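Local coordinates for fatty Acyl-Adenylate Ligase (Escherichia coli, PDB 3PBK), which belongs to the ANL superfamily of AMP-binding enzymes and binds 5'-O-[(S)-(dodecanoyloxy)(hydroxy)phosphoryl]adenosine, at residues P334-S348 against V384-E396. Numbering follows the deposited sequence.
Sequences PCYGLAENALAVSFS and VNCGKALPEHGIE. With 1ZZ (5'-O-[(S)-(dodecanoyloxy)(hydroxy)phosphoryl]adenosine), chain C.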
loop_
_atom_site.group_PDB
_atom_site.type_symbol
_atom_site.label_atom_id
_atom_site.label_comp_id
_atom_site.label_asym_id
_atom_site.label_seq_id
_atom_site.Cartn_x
_atom_site.Cartn_y
_atom_site.Cartn_z
ATOM N N PRO A 334 4.108 -7.358 -11.846
ATOM C CA PRO A 334 4.708 -7.058 -10.555
ATOM C C PRO A 334 5.287 -5.655 -10.574
ATOM O O PRO A 334 5.920 -5.270 -11.553
ATOM C CB PRO A 334 5.825 -8.094 -10.448
ATOM C CG PRO A 334 5.381 -9.211 -11.311
ATOM C CD PRO A 334 4.697 -8.551 -12.463
ATOM N N CYS A 335 5.067 -4.905 -9.499
ATOM C CA CYS A 335 5.571 -3.542 -9.383
ATOM C C CYS A 335 5.981 -3.193 -7.946
ATOM O O CYS A 335 5.591 -3.871 -7.002
ATOM C CB CYS A 335 4.509 -2.570 -9.859
ATOM S SG CYS A 335 3.056 -2.631 -8.838
ATOM N N TYR A 336 6.759 -2.125 -7.799
ATOM C CA TYR A 336 7.329 -1.737 -6.515
ATOM C C TYR A 336 7.114 -0.256 -6.234
ATOM O O TYR A 336 7.113 0.563 -7.156
ATOM C CB TYR A 336 8.818 -2.021 -6.532
ATOM C CG TYR A 336 9.590 -1.468 -5.364
ATOM C CD1 TYR A 336 9.275 -1.828 -4.062
ATOM C CD2 TYR A 336 10.665 -0.621 -5.566
ATOM C CE1 TYR A 336 9.994 -1.346 -2.996
ATOM C CE2 TYR A 336 11.394 -0.136 -4.506
ATOM C CZ TYR A 336 11.051 -0.504 -3.224
ATOM O OH TYR A 336 11.772 -0.016 -2.174
ATOM N N GLY A 337 6.936 0.095 -4.964
ATOM C CA GLY A 337 6.735 1.485 -4.585
ATOM C C GLY A 337 6.730 1.725 -3.088
ATOM O O GLY A 337 6.855 0.791 -2.304
ATOM N N LEU A 338 6.613 2.989 -2.696
ATOM C CA LEU A 338 6.398 3.357 -1.300
ATOM C C LEU A 338 5.815 4.753 -1.243
ATOM O O LEU A 338 5.773 5.444 -2.252
ATOM C CB LEU A 338 7.680 3.274 -0.473
ATOM C CG LEU A 338 8.899 4.090 -0.869
ATOM C CD1 LEU A 338 9.984 3.920 0.180
ATOM C CD2 LEU A 338 9.410 3.680 -2.247
ATOM N N ALA A 339 5.348 5.160 -0.069
ATOM C CA ALA A 339 4.655 6.434 0.068
ATOM C C ALA A 339 5.650 7.552 -0.116
ATOM O O ALA A 339 5.322 8.596 -0.685
ATOM C CB ALA A 339 3.987 6.535 1.423
ATOM N N GLU A 340 6.874 7.307 0.348
ATOM C CA GLU A 340 7.932 8.304 0.338
ATOM C C GLU A 340 8.332 8.713 -1.077
ATOM O O GLU A 340 9.188 9.566 -1.261
ATOM C CB GLU A 340 9.155 7.805 1.114
ATOM C CG GLU A 340 8.999 7.798 2.644
ATOM C CD GLU A 340 8.266 6.574 3.182
ATOM O OE1 GLU A 340 7.775 5.759 2.368
ATOM O OE2 GLU A 340 8.177 6.431 4.423
ATOM N N ASN A 341 7.710 8.096 -2.071
ATOM C CA ASN A 341 7.894 8.470 -3.466
ATOM C C ASN A 341 6.519 8.682 -4.095
ATOM O O ASN A 341 6.333 8.439 -5.285
ATOM C CB ASN A 341 8.658 7.370 -4.212
ATOM C CG ASN A 341 9.158 7.814 -5.594
ATOM O OD1 ASN A 341 8.751 7.269 -6.622
ATOM N ND2 ASN A 341 10.053 8.798 -5.616
ATOM N N ALA A 342 5.565 9.137 -3.279
ATOM C CA ALA A 342 4.155 9.232 -3.665
ATOM C C ALA A 342 3.503 7.847 -3.785
ATOM O O ALA A 342 2.571 7.529 -3.064
ATOM C CB ALA A 342 3.984 10.039 -4.955
ATOM N N LEU A 343 4.010 7.019 -4.686
ATOM C CA LEU A 343 3.474 5.682 -4.856
ATOM C C LEU A 343 4.452 4.748 -5.576
ATOM O O LEU A 343 5.032 3.854 -4.958
ATOM C CB LEU A 343 2.176 5.751 -5.642
ATOM C CG LEU A 343 1.154 4.631 -5.467
ATOM C CD1 LEU A 343 0.515 4.346 -6.810
ATOM C CD2 LEU A 343 1.779 3.381 -4.899
ATOM N N ALA A 344 4.632 4.964 -6.879
ATOM C CA ALA A 344 5.311 3.994 -7.738
ATOM C C ALA A 344 6.803 4.255 -7.914
ATOM O O ALA A 344 7.238 5.403 -7.955
ATOM C CB ALA A 344 4.625 3.930 -9.090
ATOM N N VAL A 345 7.582 3.181 -8.028
ATOM C CA VAL A 345 9.023 3.290 -8.236
ATOM C C VAL A 345 9.470 2.470 -9.449
ATOM O O VAL A 345 10.392 2.856 -10.167
ATOM C CB VAL A 345 9.820 2.867 -6.979
ATOM C CG1 VAL A 345 11.236 2.501 -7.342
ATOM C CG2 VAL A 345 9.816 3.969 -5.946
ATOM N N SER A 346 8.812 1.341 -9.682
ATOM C CA SER A 346 9.124 0.521 -10.840
ATOM C C SER A 346 8.007 -0.443 -11.172
ATOM O O SER A 346 7.208 -0.804 -10.319
ATOM C CB SER A 346 10.418 -0.251 -10.624
ATOM O OG SER A 346 10.310 -1.104 -9.514
ATOM N N PHE A 347 7.970 -0.849 -12.432
ATOM C CA PHE A 347 6.960 -1.757 -12.938
ATOM C C PHE A 347 7.656 -2.779 -13.815
ATOM O O PHE A 347 8.606 -2.447 -14.514
ATOM C CB PHE A 347 5.943 -0.994 -13.785
ATOM C CG PHE A 347 5.151 0.039 -13.021
ATOM C CD1 PHE A 347 5.647 1.312 -12.832
ATOM C CD2 PHE A 347 3.900 -0.262 -12.509
ATOM C CE1 PHE A 347 4.914 2.264 -12.142
ATOM C CE2 PHE A 347 3.159 0.690 -11.817
ATOM C CZ PHE A 347 3.668 1.956 -11.636
ATOM N N SER A 348 7.196 -4.024 -13.776
ATOM C CA SER A 348 7.699 -5.034 -14.694
ATOM C C SER A 348 7.295 -4.637 -16.117
ATOM O O SER A 348 6.413 -3.793 -16.314
ATOM C CB SER A 348 7.156 -6.416 -14.334
ATOM O OG SER A 348 7.876 -7.443 -14.998
ATOM N N VAL A 384 10.954 -11.842 -7.492
ATOM C CA VAL A 384 10.200 -11.372 -8.643
ATOM C C VAL A 384 10.797 -10.100 -9.245
ATOM O O VAL A 384 11.170 -9.177 -8.533
ATOM C CB VAL A 384 8.716 -11.172 -8.288
ATOM C CG1 VAL A 384 7.951 -10.586 -9.448
ATOM C CG2 VAL A 384 8.106 -12.489 -7.878
ATOM N N ASN A 385 10.911 -10.079 -10.567
ATOM C CA ASN A 385 11.373 -8.908 -11.300
ATOM C C ASN A 385 10.369 -7.766 -11.154
ATOM O O ASN A 385 9.215 -7.886 -11.559
ATOM C CB ASN A 385 11.567 -9.277 -12.775
ATOM C CG ASN A 385 12.250 -8.184 -13.578
ATOM O OD1 ASN A 385 11.902 -7.004 -13.484
ATOM N ND2 ASN A 385 13.220 -8.580 -14.396
ATOM N N CYS A 386 10.819 -6.658 -10.576
ATOM C CA CYS A 386 9.943 -5.524 -10.295
ATOM C C CYS A 386 10.199 -4.346 -11.223
ATOM O O CYS A 386 9.747 -3.241 -10.956
ATOM C CB CYS A 386 10.082 -5.079 -8.841
ATOM S SG CYS A 386 9.334 -6.222 -7.644
ATOM N N GLY A 387 10.923 -4.575 -12.310
ATOM C CA GLY A 387 11.054 -3.553 -13.331
ATOM C C GLY A 387 12.337 -2.759 -13.249
ATOM O O GLY A 387 13.178 -3.022 -12.390
ATOM N N LYS A 388 12.493 -1.800 -14.161
ATOM C CA LYS A 388 13.641 -0.897 -14.133
ATOM C C LYS A 388 13.197 0.492 -13.702
ATOM O O LYS A 388 11.998 0.781 -13.663
ATOM C CB LYS A 388 14.298 -0.794 -15.505
ATOM C CG LYS A 388 14.757 -2.104 -16.089
ATOM C CD LYS A 388 15.663 -1.842 -17.279
ATOM C CE LYS A 388 15.934 -3.099 -18.068
ATOM N NZ LYS A 388 17.042 -2.853 -19.029
ATOM N N ALA A 389 14.156 1.365 -13.404
ATOM C CA ALA A 389 13.814 2.722 -13.005
ATOM C C ALA A 389 12.946 3.396 -14.061
ATOM O O ALA A 389 13.070 3.126 -15.259
ATOM C CB ALA A 389 15.063 3.532 -12.744
ATOM N N LEU A 390 12.060 4.270 -13.598
ATOM C CA LEU A 390 11.228 5.065 -14.487
ATOM C C LEU A 390 12.024 6.208 -15.119
ATOM O O LEU A 390 13.027 6.657 -14.559
ATOM C CB LEU A 390 10.065 5.639 -13.701
ATOM C CG LEU A 390 9.089 4.606 -13.171
ATOM C CD1 LEU A 390 8.263 5.212 -12.048
ATOM C CD2 LEU A 390 8.204 4.103 -14.300
ATOM N N PRO A 391 11.581 6.684 -16.297
ATOM C CA PRO A 391 12.219 7.859 -16.891
ATOM C C PRO A 391 12.394 8.989 -15.881
ATOM O O PRO A 391 11.456 9.368 -15.175
ATOM C CB PRO A 391 11.231 8.263 -17.985
ATOM C CG PRO A 391 10.646 6.988 -18.426
ATOM C CD PRO A 391 10.540 6.128 -17.183
ATOM N N GLU A 392 13.619 9.499 -15.822
ATOM C CA GLU A 392 13.990 10.622 -14.971
ATOM C C GLU A 392 14.146 10.271 -13.492
ATOM O O GLU A 392 14.504 11.136 -12.695
ATOM C CB GLU A 392 13.037 11.802 -15.164
ATOM C CG GLU A 392 13.060 12.370 -16.585
ATOM C CD GLU A 392 12.194 13.620 -16.753
ATOM O OE1 GLU A 392 11.830 14.237 -15.721
ATOM O OE2 GLU A 392 11.889 13.991 -17.916
ATOM N N HIS A 393 13.898 9.011 -13.126
ATOM C CA HIS A 393 14.083 8.567 -11.740
ATOM C C HIS A 393 15.228 7.599 -11.653
ATOM O O HIS A 393 15.454 6.839 -12.576
ATOM C CB HIS A 393 12.827 7.893 -11.222
ATOM C CG HIS A 393 11.605 8.717 -11.403
ATOM N ND1 HIS A 393 11.046 9.448 -10.382
ATOM C CD2 HIS A 393 10.855 8.967 -12.500
ATOM C CE1 HIS A 393 9.991 10.099 -10.834
ATOM N NE2 HIS A 393 9.852 9.825 -12.119
ATOM N N GLY A 394 15.946 7.614 -10.540
ATOM C CA GLY A 394 17.059 6.705 -10.356
ATOM C C GLY A 394 16.791 5.652 -9.302
ATOM O O GLY A 394 16.067 5.901 -8.328
ATOM N N ILE A 395 17.353 4.461 -9.504
ATOM C CA ILE A 395 17.329 3.416 -8.482
ATOM C C ILE A 395 18.737 2.886 -8.331
ATOM O O ILE A 395 19.353 2.480 -9.302
ATOM C CB ILE A 395 16.405 2.234 -8.849
ATOM C CG1 ILE A 395 14.935 2.653 -8.843
ATOM C CG2 ILE A 395 16.607 1.084 -7.873
ATOM C CD1 ILE A 395 14.008 1.564 -9.336
ATOM N N GLU A 396 19.253 2.889 -7.117
ATOM C CA GLU A 396 20.634 2.508 -6.906
ATOM C C GLU A 396 20.752 1.634 -5.661
ATOM O O GLU A 396 20.090 1.881 -4.661
ATOM C CB GLU A 396 21.492 3.768 -6.783
ATOM C CG GLU A 396 22.973 3.534 -6.522
ATOM C CD GLU A 396 23.807 4.776 -6.813
ATOM O OE1 GLU A 396 23.842 5.218 -7.981
ATOM O OE2 GLU A 396 24.423 5.321 -5.872
HETATM P P 1ZZ C . 3.486 1.872 1.069
HETATM C C1 1ZZ C . -3.509 2.675 -12.014
HETATM N N1 1ZZ C . 6.938 -3.021 -0.798
HETATM O O1 1ZZ C . 2.501 -0.278 -1.286
HETATM C C2 1ZZ C . -2.167 2.781 -11.341
HETATM N N2 1ZZ C . 6.206 -3.184 -2.884
HETATM O O2 1ZZ C . 2.948 1.870 -0.491
HETATM C C3 1ZZ C . -1.903 1.891 -10.131
HETATM N N3 1ZZ C . 8.374 -5.132 -0.896
HETATM O O3 1ZZ C . 4.362 3.112 1.542
HETATM C C4 1ZZ C . -0.450 1.915 -9.620
HETATM N N4 1ZZ C . 8.307 -6.236 -2.933
HETATM O O4 1ZZ C . 2.435 1.799 1.951
HETATM C C5 1ZZ C . 0.121 0.812 -8.723
HETATM N N5 1ZZ C . 6.960 -5.334 -4.753
HETATM O O5 1ZZ C . 4.421 0.592 1.254
HETATM C C6 1ZZ C . 1.256 1.311 -7.866
HETATM O O6 1ZZ C . 6.170 -1.508 0.706
HETATM C C7 1ZZ C . 2.420 0.418 -7.520
HETATM O O7 1ZZ C . 9.441 -2.318 1.768
HETATM C C8 1ZZ C . 3.113 0.671 -6.200
HETATM O O8 1ZZ C . 9.201 0.386 0.875
HETATM C C9 1ZZ C . 3.264 -0.473 -5.186
HETATM C C10 1ZZ C . 2.919 -0.260 -3.733
HETATM C C11 1ZZ C . 3.116 0.958 -2.941
HETATM C C12 1ZZ C . 2.992 0.782 -1.502
HETATM C C13 1ZZ C . 5.802 0.850 1.231
HETATM C C14 1ZZ C . 6.748 -0.352 1.341
HETATM C C15 1ZZ C . 8.128 -0.461 0.665
HETATM C C16 1ZZ C . 8.425 -1.881 0.903
HETATM C C17 1ZZ C . 7.126 -2.539 0.589
HETATM C C18 1ZZ C . 6.168 -2.446 -1.720
HETATM C C19 1ZZ C . 7.063 -4.258 -2.641
HETATM C C20 1ZZ C . 7.502 -4.188 -1.409
HETATM C C21 1ZZ C . 8.746 -6.154 -1.706
HETATM C C22 1ZZ C . 7.429 -5.259 -3.427
HETATM O O HOH W 1 9.186 1.043 -13.951
#
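S346 reaches across to the chain at C386, its OG donating a hydrogen bond of 2.6 Å to C386 O. The donor stands above the carbonyl plane, 39° out of it, and serine suits the place because its hydroxyl, one carbon from the backbone, can reach that carbonyl from strand 344-347. A chi1 of 61° tucks OG over its own backbone, within range of C386 O. Next to it G387 makes a CA-H...O contact from its CA to F347 O; its positive phi with extended psi is favourable only for glycine. Apolar contacts flank this centre. I395 CD1 meets V345 CG1 at 3.5 Å, L390 CD2 comes to the edge of the F347 ring, and P334 crosses V384 at about a right angle, CB to CG1.

Strands 332-337 and 344-347 are antiparallel neighbours in the mixed sheet of the AMP-binding fold, and V345 and S346 form a classic beta bulge opposite Y336, whose O accepts from both their backbone N atoms. A water bridges F347 N and K388 O.

Further out, N385 OD1 accepts from G387 N at 2.9 Å, in the carbonyl plane, closing an Asx turn that suits asparagine's short amide. On the ligand side C335 O accepts from N5 of 1ZZ at 3.0 Å, C386 SG lies 3.8 Å from the same N5, and the Y336 ring, its OH bonded to D444, turns its edge to the adenine.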